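Local coordinates for carboxylesterase (Uncultured bacterium, PDB 5GMX), which hydrolyses carboxylic esters as a family VIII carboxylesterase of beta-lactamase-like fold, and also acts on oxyimino cephalosporins, at residues Asn68-Thr73 with His251-Arg256; Val130-Leu135 with Arg256-Ala261. One frame throughout, in Å; residues are numbered along the deposited sequence.

Contact 1 of 2, residues Asn68-Thr73 with His251-Arg256; sequences NTYSTT and HIANDR. With PMS (phenylmethanesulfonic acid), chain C.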
ATOM      1  N   ASN A  68      -5.952  -2.306  -9.761  1.00 17.53           N
ATOM      2  CA  ASN A  68      -4.579  -2.239  -9.276  1.00 14.75           C
ATOM      3  C   ASN A  68      -4.383  -0.974  -8.442  1.00 16.53           C
ATOM      4  O   ASN A  68      -4.785   0.115  -8.848  1.00 19.25           O
ATOM      5  CB  ASN A  68      -3.601  -2.273 -10.445  1.00 16.16           C
ATOM      6  CG  ASN A  68      -2.185  -2.582 -10.013  1.00 19.70           C
ATOM      7  OD1 ASN A  68      -1.785  -3.740  -9.974  1.00 22.86           O
ATOM      8  ND2 ASN A  68      -1.423  -1.547  -9.677  1.00 18.74           N
ATOM      9  N   THR A  69      -3.778  -1.112  -7.269  1.00 16.49           N
ATOM     10  CA  THR A  69      -3.620   0.033  -6.373  1.00 16.16           C
ATOM     11  C   THR A  69      -2.175   0.516  -6.264  1.00 15.92           C
ATOM     12  O   THR A  69      -1.891   1.445  -5.512  1.00 19.37           O
ATOM     13  CB  THR A  69      -4.118  -0.295  -4.958  1.00 18.29           C
ATOM     14  OG1 THR A  69      -3.362  -1.391  -4.429  1.00 16.97           O
ATOM     15  CG2 THR A  69      -5.608  -0.663  -4.980  1.00 16.93           C
ATOM     16  N   TYR A  70      -1.275  -0.112  -7.015  1.00 16.76           N
ATOM     17  CA  TYR A  70       0.146   0.237  -6.997  1.00 18.06           C
ATOM     18  C   TYR A  70       0.694   0.344  -5.575  1.00 17.11           C
ATOM     19  O   TYR A  70       0.448  -0.542  -4.768  1.00 19.51           O
ATOM     20  CB  TYR A  70       0.378   1.521  -7.789  1.00 15.27           C
ATOM     21  CG  TYR A  70       0.142   1.285  -9.261  1.00 19.69           C
ATOM     22  CD1 TYR A  70       1.103   0.648 -10.036  1.00 23.02           C
ATOM     23  CD2 TYR A  70      -1.055   1.650  -9.865  1.00 25.09           C
ATOM     24  CE1 TYR A  70       0.892   0.402 -11.378  1.00 23.52           C
ATOM     25  CE2 TYR A  70      -1.278   1.410 -11.210  1.00 26.71           C
ATOM     26  CZ  TYR A  70      -0.297   0.789 -11.961  1.00 28.66           C
ATOM     27  OH  TYR A  70      -0.506   0.548 -13.298  1.00 33.69           O
ATOM     28  N   SER A  71       1.406   1.420  -5.253  1.00 16.43           N
ATOM     29  CA  SER A  71       2.132   1.466  -3.979  1.00 17.68           C
ATOM     30  C   SER A  71       1.239   1.561  -2.746  1.00 14.99           C
ATOM     31  O   SER A  71       1.726   1.491  -1.619  1.00 16.42           O
ATOM     32  CB  SER A  71       3.124   2.622  -3.979  1.00 20.43           C
ATOM     33  OG  SER A  71       4.071   2.451  -5.025  1.00 34.73           O
ATOM     34  N   THR A  72      -0.064   1.726  -2.943  1.00 17.26           N
ATOM     35  CA  THR A  72      -1.000   1.597  -1.829  1.00 13.67           C
ATOM     36  C   THR A  72      -0.773   0.223  -1.167  1.00 12.06           C
ATOM     37  O   THR A  72      -0.842   0.076   0.068  1.00 12.08           O
ATOM     38  CB  THR A  72      -2.465   1.770  -2.305  1.00 18.48           C
ATOM     39  OG1 THR A  72      -2.631   3.077  -2.886  1.00 16.11           O
ATOM     40  CG2 THR A  72      -3.446   1.594  -1.151  1.00 15.44           C
ATOM     41  N   THR A  73      -0.438  -0.760  -2.000  1.00 13.19           N
ATOM     42  CA  THR A  73      -0.097  -2.112  -1.548  1.00 13.78           C
ATOM     43  C   THR A  73       1.020  -2.153  -0.495  1.00 15.25           C
ATOM     44  O   THR A  73       1.027  -3.037   0.362  1.00 15.01           O
ATOM     45  CB  THR A  73       0.325  -3.007  -2.746  1.00 17.64           C
ATOM     46  OG1 THR A  73      -0.559  -2.781  -3.850  1.00 14.07           O
ATOM     47  CG2 THR A  73       0.286  -4.480  -2.372  1.00 16.31           C
ATOM     48  N   HIS A 251      -0.276   0.013 -18.360  1.00 27.88           N
ATOM     49  CA  HIS A 251      -0.581  -1.124 -19.206  1.00 29.03           C
ATOM     50  C   HIS A 251      -0.406  -2.463 -18.491  1.00 31.50           C
ATOM     51  O   HIS A 251      -1.208  -3.373 -18.682  1.00 27.15           O
ATOM     52  CB  HIS A 251       0.305  -1.085 -20.454  1.00 42.17           C
ATOM     53  CG  HIS A 251      -0.003  -2.159 -21.448  1.00 46.84           C
ATOM     54  ND1 HIS A 251      -1.222  -2.257 -22.086  1.00 53.50           N
ATOM     55  CD2 HIS A 251       0.750  -3.182 -21.917  1.00 50.42           C
ATOM     56  CE1 HIS A 251      -1.206  -3.295 -22.904  1.00 57.32           C
ATOM     57  NE2 HIS A 251      -0.021  -3.874 -22.820  1.00 55.26           N
ATOM     58  N   ILE A 252       0.637  -2.580 -17.668  1.00 26.71           N
ATOM     59  CA  ILE A 252       0.971  -3.867 -17.057  1.00 28.00           C
ATOM     60  C   ILE A 252      -0.109  -4.307 -16.058  1.00 21.55           C
ATOM     61  O   ILE A 252      -0.332  -5.497 -15.865  1.00 22.75           O
ATOM     62  CB  ILE A 252       2.357  -3.829 -16.363  1.00 26.28           C
ATOM     63  CG1 ILE A 252       2.867  -5.250 -16.100  1.00 27.50           C
ATOM     64  CG2 ILE A 252       2.320  -2.998 -15.083  1.00 23.83           C
ATOM     65  CD1 ILE A 252       3.082  -6.072 -17.351  1.00 29.63           C
ATOM     66  N   ALA A 253      -0.803  -3.344 -15.458  1.00 21.11           N
ATOM     67  CA  ALA A 253      -1.924  -3.644 -14.574  1.00 23.59           C
ATOM     68  C   ALA A 253      -3.024  -4.422 -15.306  1.00 23.09           C
ATOM     69  O   ALA A 253      -3.751  -5.203 -14.693  1.00 22.63           O
ATOM     70  CB  ALA A 253      -2.489  -2.361 -13.988  1.00 23.21           C
ATOM     71  N   ASN A 254      -3.132  -4.211 -16.617  1.00 24.62           N
ATOM     72  CA  ASN A 254      -4.159  -4.859 -17.429  1.00 24.92           C
ATOM     73  C   ASN A 254      -3.727  -6.237 -17.930  1.00 24.68           C
ATOM     74  O   ASN A 254      -4.421  -6.870 -18.724  1.00 26.44           O
ATOM     75  CB  ASN A 254      -4.529  -3.964 -18.614  1.00 24.63           C
ATOM     76  CG  ASN A 254      -5.084  -2.608 -18.177  1.00 26.77           C
ATOM     77  OD1 ASN A 254      -5.798  -2.500 -17.176  1.00 27.44           O
ATOM     78  ND2 ASN A 254      -4.748  -1.570 -18.927  1.00 24.23           N
ATOM     79  N   ASP A 255      -2.581  -6.701 -17.446  1.00 22.61           N
ATOM     80  CA  ASP A 255      -2.055  -8.006 -17.813  1.00 19.34           C
ATOM     81  C   ASP A 255      -2.337  -9.004 -16.702  1.00 20.13           C
ATOM     82  O   ASP A 255      -2.065  -8.731 -15.535  1.00 22.23           O
ATOM     83  CB  ASP A 255      -0.556  -7.898 -18.119  1.00 23.27           C
ATOM     84  CG  ASP A 255       0.090  -9.238 -18.425  1.00 27.69           C
ATOM     85  OD1 ASP A 255       0.147  -9.634 -19.610  1.00 32.00           O
ATOM     86  OD2 ASP A 255       0.546  -9.902 -17.472  1.00 35.47           O
ATOM     87  N   ARG A 256      -2.922 -10.142 -17.069  1.00 19.31           N
ATOM     88  CA  ARG A 256      -3.349 -11.142 -16.094  1.00 21.96           C
ATOM     89  C   ARG A 256      -2.177 -11.714 -15.305  1.00 21.98           C
ATOM     90  O   ARG A 256      -2.309 -11.970 -14.113  1.00 20.39           O
ATOM     91  CB  ARG A 256      -4.133 -12.274 -16.784  1.00 18.34           C
ATOM     92  CG  ARG A 256      -4.351 -13.529 -15.932  1.00 19.23           C
ATOM     93  CD  ARG A 256      -5.205 -13.282 -14.674  1.00 17.68           C
ATOM     94  NE  ARG A 256      -5.110 -14.407 -13.740  1.00 21.14           N
ATOM     95  CZ  ARG A 256      -5.411 -14.346 -12.443  1.00 23.54           C
ATOM     96  NH1 ARG A 256      -5.829 -13.208 -11.898  1.00 20.63           N
ATOM     97  NH2 ARG A 256      -5.270 -15.421 -11.681  1.00 18.34           N
TER
HETATM   98  C   PMS C 401       4.885   1.953  -7.358  1.00 44.29           C
HETATM   99  S   PMS C 401       4.060   3.148  -6.330  1.00 41.15           S
HETATM  100  C1  PMS C 401       5.642   2.600  -8.505  1.00 54.11           C
HETATM  101  C2  PMS C 401       5.027   2.775  -9.738  1.00 49.50           C
HETATM  102  C3  PMS C 401       5.721   3.363 -10.788  1.00 47.21           C
HETATM  103  C4  PMS C 401       7.033   3.773 -10.611  1.00 56.63           C
HETATM  104  C5  PMS C 401       7.651   3.597  -9.382  1.00 49.34           C
HETATM  105  C6  PMS C 401       6.958   3.009  -8.335  1.00 49.11           C
HETATM  106  O2S PMS C 401       4.754   4.489  -6.250  1.00 34.59           O
HETATM  107  O1S PMS C 401       2.729   3.550  -6.921  1.00 31.29           O
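Ala253, at the end of helix 250-253, sets its methyl group against Asn68 and Tyr70, just ahead of Ser71, which begins an SxxK motif of the kind found in serine beta-lactamases and family VIII esterases. Ser71 is covalently modified: its OG is joined to the sulfur of phenylmethanesulfonic acid, so it is the probable nucleophile. Tyr70 links this site to the helix. Its CB lies 3.2 Å from O1S of the ligand. From there the ring runs away from the sulfonyl group, because CG stands anti to the carbonyl carbon (chi1 -69°), and one ring face receives the amide of Asn68, with ND2 3.0 Å above the plane and over its centre. At the far end OH reaches CB of Ala253 at 3.6 Å and is hydrogen-bonded to the carbonyl oxygen of Thr249. CB of Asn68 meets the same methyl at 3.7 Å. Beyond it the amide is held at both ends, OD1 by the indole NE1 of Trp258 and ND2 by the carbonyl oxygen of Ala266, which fixes its rotation beneath the tyrosine. Thr69 to Thr72 form a type II' turn that leads into helix 72-86. The carbonyl oxygen of Tyr70 takes two bonds, from the backbone N of Thr73 and, in the carbonyl plane, from OG1 of Thr73 at 2.6 Å. On the ligand side, the backbone N of Ser71 makes a weak hydrogen bond to O1S (3.0 Å, 145° at the hydrogen), and the ligand is also bonded by the backbone N of Trp344.

Contact 2 of 2, residues Val130-Leu135 with Arg256-Ala261; sequences VEMADL and RAWRAA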
ATOM      1  N   VAL A 130      15.997  -6.439 -15.322  1.00 37.76           N
ATOM      2  CA  VAL A 130      15.112  -7.571 -15.072  1.00 43.47           C
ATOM      3  C   VAL A 130      13.879  -7.544 -15.978  1.00 44.41           C
ATOM      4  O   VAL A 130      13.400  -6.480 -16.369  1.00 44.80           O
ATOM      5  CB  VAL A 130      14.650  -7.620 -13.590  1.00 38.74           C
ATOM      6  CG1 VAL A 130      15.843  -7.749 -12.656  1.00 38.35           C
ATOM      7  CG2 VAL A 130      13.829  -6.399 -13.238  1.00 34.63           C
ATOM      8  N   GLU A 131      13.390  -8.732 -16.322  1.00 41.59           N
ATOM      9  CA  GLU A 131      12.134  -8.874 -17.046  1.00 48.27           C
ATOM     10  C   GLU A 131      10.986  -8.947 -16.034  1.00 46.18           C
ATOM     11  O   GLU A 131      11.222  -9.132 -14.843  1.00 40.12           O
ATOM     12  CB  GLU A 131      12.151 -10.134 -17.922  1.00 50.49           C
ATOM     13  CG  GLU A 131      13.343 -10.264 -18.867  1.00 56.42           C
ATOM     14  CD  GLU A 131      13.411  -9.161 -19.912  1.00 69.92           C
ATOM     15  OE1 GLU A 131      12.345  -8.721 -20.396  1.00 70.45           O
ATOM     16  OE2 GLU A 131      14.538  -8.741 -20.258  1.00 76.44           O
HETATM   17  N   MSE A 132       9.752  -8.804 -16.506  1.00 46.94           N
HETATM   18  CA  MSE A 132       8.578  -8.949 -15.647  1.00 36.85           C
HETATM   19  C   MSE A 132       8.481 -10.366 -15.082  1.00 40.16           C
HETATM   20  O   MSE A 132       8.114 -10.579 -13.909  1.00 41.02           O
HETATM   21  CB  MSE A 132       7.307  -8.606 -16.424  1.00 45.96           C
HETATM   22  CG  MSE A 132       7.194  -7.146 -16.812  1.00 46.52           C
HETATM   23 SE   MSE A 132       6.891  -6.043 -15.237  1.00 83.43          SE
HETATM   24  CE  MSE A 132       6.916  -4.264 -16.068  1.00 43.98           C
ATOM     25  N   ALA A 133       8.811 -11.339 -15.926  1.00 38.26           N
ATOM     26  CA  ALA A 133       8.834 -12.732 -15.500  1.00 42.48           C
ATOM     27  C   ALA A 133       9.756 -12.895 -14.303  1.00 38.67           C
ATOM     28  O   ALA A 133       9.491 -13.703 -13.414  1.00 41.27           O
ATOM     29  CB  ALA A 133       9.274 -13.642 -16.643  1.00 34.52           C
ATOM     30  N   ASP A 134      10.836 -12.117 -14.283  1.00 38.38           N
ATOM     31  CA  ASP A 134      11.770 -12.134 -13.166  1.00 40.39           C
ATOM     32  C   ASP A 134      11.069 -11.659 -11.903  1.00 34.30           C
ATOM     33  O   ASP A 134      11.266 -12.209 -10.821  1.00 28.08           O
ATOM     34  CB  ASP A 134      12.983 -11.253 -13.456  1.00 42.39           C
ATOM     35  CG  ASP A 134      13.759 -11.720 -14.664  1.00 47.98           C
ATOM     36  OD1 ASP A 134      13.922 -12.950 -14.821  1.00 58.38           O
ATOM     37  OD2 ASP A 134      14.204 -10.856 -15.454  1.00 51.83           O
ATOM     38  N   LEU A 135      10.229 -10.643 -12.059  1.00 31.04           N
ATOM     39  CA  LEU A 135       9.431 -10.138 -10.950  1.00 31.96           C
ATOM     40  C   LEU A 135       8.516 -11.222 -10.396  1.00 32.06           C
ATOM     41  O   LEU A 135       8.280 -11.285  -9.184  1.00 28.06           O
ATOM     42  CB  LEU A 135       8.596  -8.938 -11.398  1.00 31.73           C
ATOM     43  CG  LEU A 135       8.781  -7.623 -10.656  1.00 30.76           C
ATOM     44  CD1 LEU A 135      10.254  -7.262 -10.590  1.00 34.27           C
ATOM     45  CD2 LEU A 135       7.983  -6.529 -11.350  1.00 31.04           C
ATOM     46  N   ARG A 256      -2.922 -10.142 -17.069  1.00 19.31           N
ATOM     47  CA  ARG A 256      -3.349 -11.142 -16.094  1.00 21.96           C
ATOM     48  C   ARG A 256      -2.177 -11.714 -15.305  1.00 21.98           C
ATOM     49  O   ARG A 256      -2.309 -11.970 -14.113  1.00 20.39           O
ATOM     50  CB  ARG A 256      -4.133 -12.274 -16.784  1.00 18.34           C
ATOM     51  CG  ARG A 256      -4.351 -13.529 -15.932  1.00 19.23           C
ATOM     52  CD  ARG A 256      -5.205 -13.282 -14.674  1.00 17.68           C
ATOM     53  NE  ARG A 256      -5.110 -14.407 -13.740  1.00 21.14           N
ATOM     54  CZ  ARG A 256      -5.411 -14.346 -12.443  1.00 23.54           C
ATOM     55  NH1 ARG A 256      -5.829 -13.208 -11.898  1.00 20.63           N
ATOM     56  NH2 ARG A 256      -5.270 -15.421 -11.681  1.00 18.34           N
ATOM     57  N   ALA A 257      -1.036 -11.913 -15.961  1.00 20.13           N
ATOM     58  CA  ALA A 257       0.126 -12.492 -15.285  1.00 22.98           C
ATOM     59  C   ALA A 257       0.591 -11.587 -14.146  1.00 19.01           C
ATOM     60  O   ALA A 257       1.000 -12.061 -13.086  1.00 18.12           O
ATOM     61  CB  ALA A 257       1.266 -12.740 -16.277  1.00 17.25           C
ATOM     62  N   TRP A 258       0.502 -10.283 -14.367  1.00 19.18           N
ATOM     63  CA  TRP A 258       0.841  -9.309 -13.334  1.00 21.34           C
ATOM     64  C   TRP A 258      -0.100  -9.461 -12.134  1.00 19.32           C
ATOM     65  O   TRP A 258       0.346  -9.633 -10.999  1.00 15.75           O
ATOM     66  CB  TRP A 258       0.781  -7.893 -13.920  1.00 16.64           C
ATOM     67  CG  TRP A 258       0.817  -6.761 -12.925  1.00 17.14           C
ATOM     68  CD1 TRP A 258      -0.259  -6.112 -12.387  1.00 16.49           C
ATOM     69  CD2 TRP A 258       1.984  -6.112 -12.391  1.00 16.96           C
ATOM     70  NE1 TRP A 258       0.163  -5.115 -11.539  1.00 16.88           N
ATOM     71  CE2 TRP A 258       1.535  -5.092 -11.526  1.00 16.55           C
ATOM     72  CE3 TRP A 258       3.362  -6.302 -12.551  1.00 22.09           C
ATOM     73  CZ2 TRP A 258       2.412  -4.269 -10.822  1.00 18.04           C
ATOM     74  CZ3 TRP A 258       4.234  -5.481 -11.852  1.00 15.31           C
ATOM     75  CH2 TRP A 258       3.754  -4.473 -11.003  1.00 19.06           C
ATOM     76  N   ARG A 259      -1.401  -9.450 -12.395  1.00 16.18           N
ATOM     77  CA  ARG A 259      -2.389  -9.585 -11.327  1.00 19.06           C
ATOM     78  C   ARG A 259      -2.287 -10.923 -10.581  1.00 16.26           C
ATOM     79  O   ARG A 259      -2.550 -10.991  -9.385  1.00 16.70           O
ATOM     80  CB  ARG A 259      -3.798  -9.415 -11.897  1.00 15.19           C
ATOM     81  CG  ARG A 259      -4.007  -8.069 -12.554  1.00 14.94           C
ATOM     82  CD  ARG A 259      -5.468  -7.813 -12.879  1.00 20.51           C
ATOM     83  NE  ARG A 259      -6.005  -8.778 -13.826  1.00 18.59           N
ATOM     84  CZ  ARG A 259      -5.981  -8.615 -15.142  1.00 24.75           C
ATOM     85  NH1 ARG A 259      -5.435  -7.524 -15.661  1.00 25.44           N
ATOM     86  NH2 ARG A 259      -6.489  -9.545 -15.939  1.00 24.29           N
ATOM     87  N   ALA A 260      -1.900 -11.980 -11.283  1.00 15.59           N
ATOM     88  CA  ALA A 260      -1.851 -13.314 -10.690  1.00 17.42           C
ATOM     89  C   ALA A 260      -0.647 -13.471  -9.765  1.00 19.69           C
ATOM     90  O   ALA A 260      -0.675 -14.270  -8.827  1.00 20.42           O
ATOM     91  CB  ALA A 260      -1.822 -14.393 -11.787  1.00 18.36           C
ATOM     92  N   ALA A 261       0.407 -12.709 -10.036  1.00 18.39           N
ATOM     93  CA  ALA A 261       1.661 -12.824  -9.295  1.00 19.33           C
ATOM     94  C   ALA A 261       1.585 -12.168  -7.926  1.00 17.70           C
ATOM     95  O   ALA A 261       0.586 -11.562  -7.576  1.00 17.26           O
ATOM     96  CB  ALA A 261       2.804 -12.208 -10.103  1.00 18.42           C
TER
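Met132 and Trp258 mark the close approach of two short helices, with CA atoms 8.1 Å apart, and Leu135 faces Ala261, just past the end of helix 256-260, with CA atoms 8.4 Å apart, so the gap is bridged by side chains alone. Trp258 does most of the bridging. Its CG stands anti to the backbone N (chi1 168°), which carries the six-membered ring out toward helix 132-136, where CZ3 is the leading atom. CD2 of Leu135 meets CZ3 at 3.9 Å, arriving at the ring edge and near its plane. The selenium of Met132, a selenomethionine, comes to the same carbon obliquely, SE lying 4.3 Å from CZ3. This is a Met-aromatic contact, with SE 5.4 Å from the centroid of the six-membered ring and 66° off its normal. The meeting is wholly apolar, and the polar edge of the indole turns instead to Asn68. Tyr136, the last residue of helix 132-136, touches Ala257, Trp258 and Ala261 and so widens the junction. The indole of Trp258 thus spans from helix 132-136 to Asn68 at the end of strand 67-68.

Contacts 1 and 2 lie side by side, their centres about 11 Å apart, and share Arg256, where the turn after helix 250-253 enters helix 256-260. Trp258 joins them directly: its NE1 is 2.9 Å from OD1 of Asn68, while its CD1 packs 3.7 Å from CA of Ala253. A second tie runs between the consecutive helices, from NH1 of Arg259 to the carbonyl oxygen of Ala253 at 3.0 Å. Contact 1 holds the modified Ser71 itself. Contact 2 lies farther from the centre of the chain (about 18 Å against about 11 Å, centre to centre), yet the side chain of Trp258 remains about 7 Å, between nearest atoms, from the bound phenylmethanesulfonic acid and touches Leu248 of its pocket.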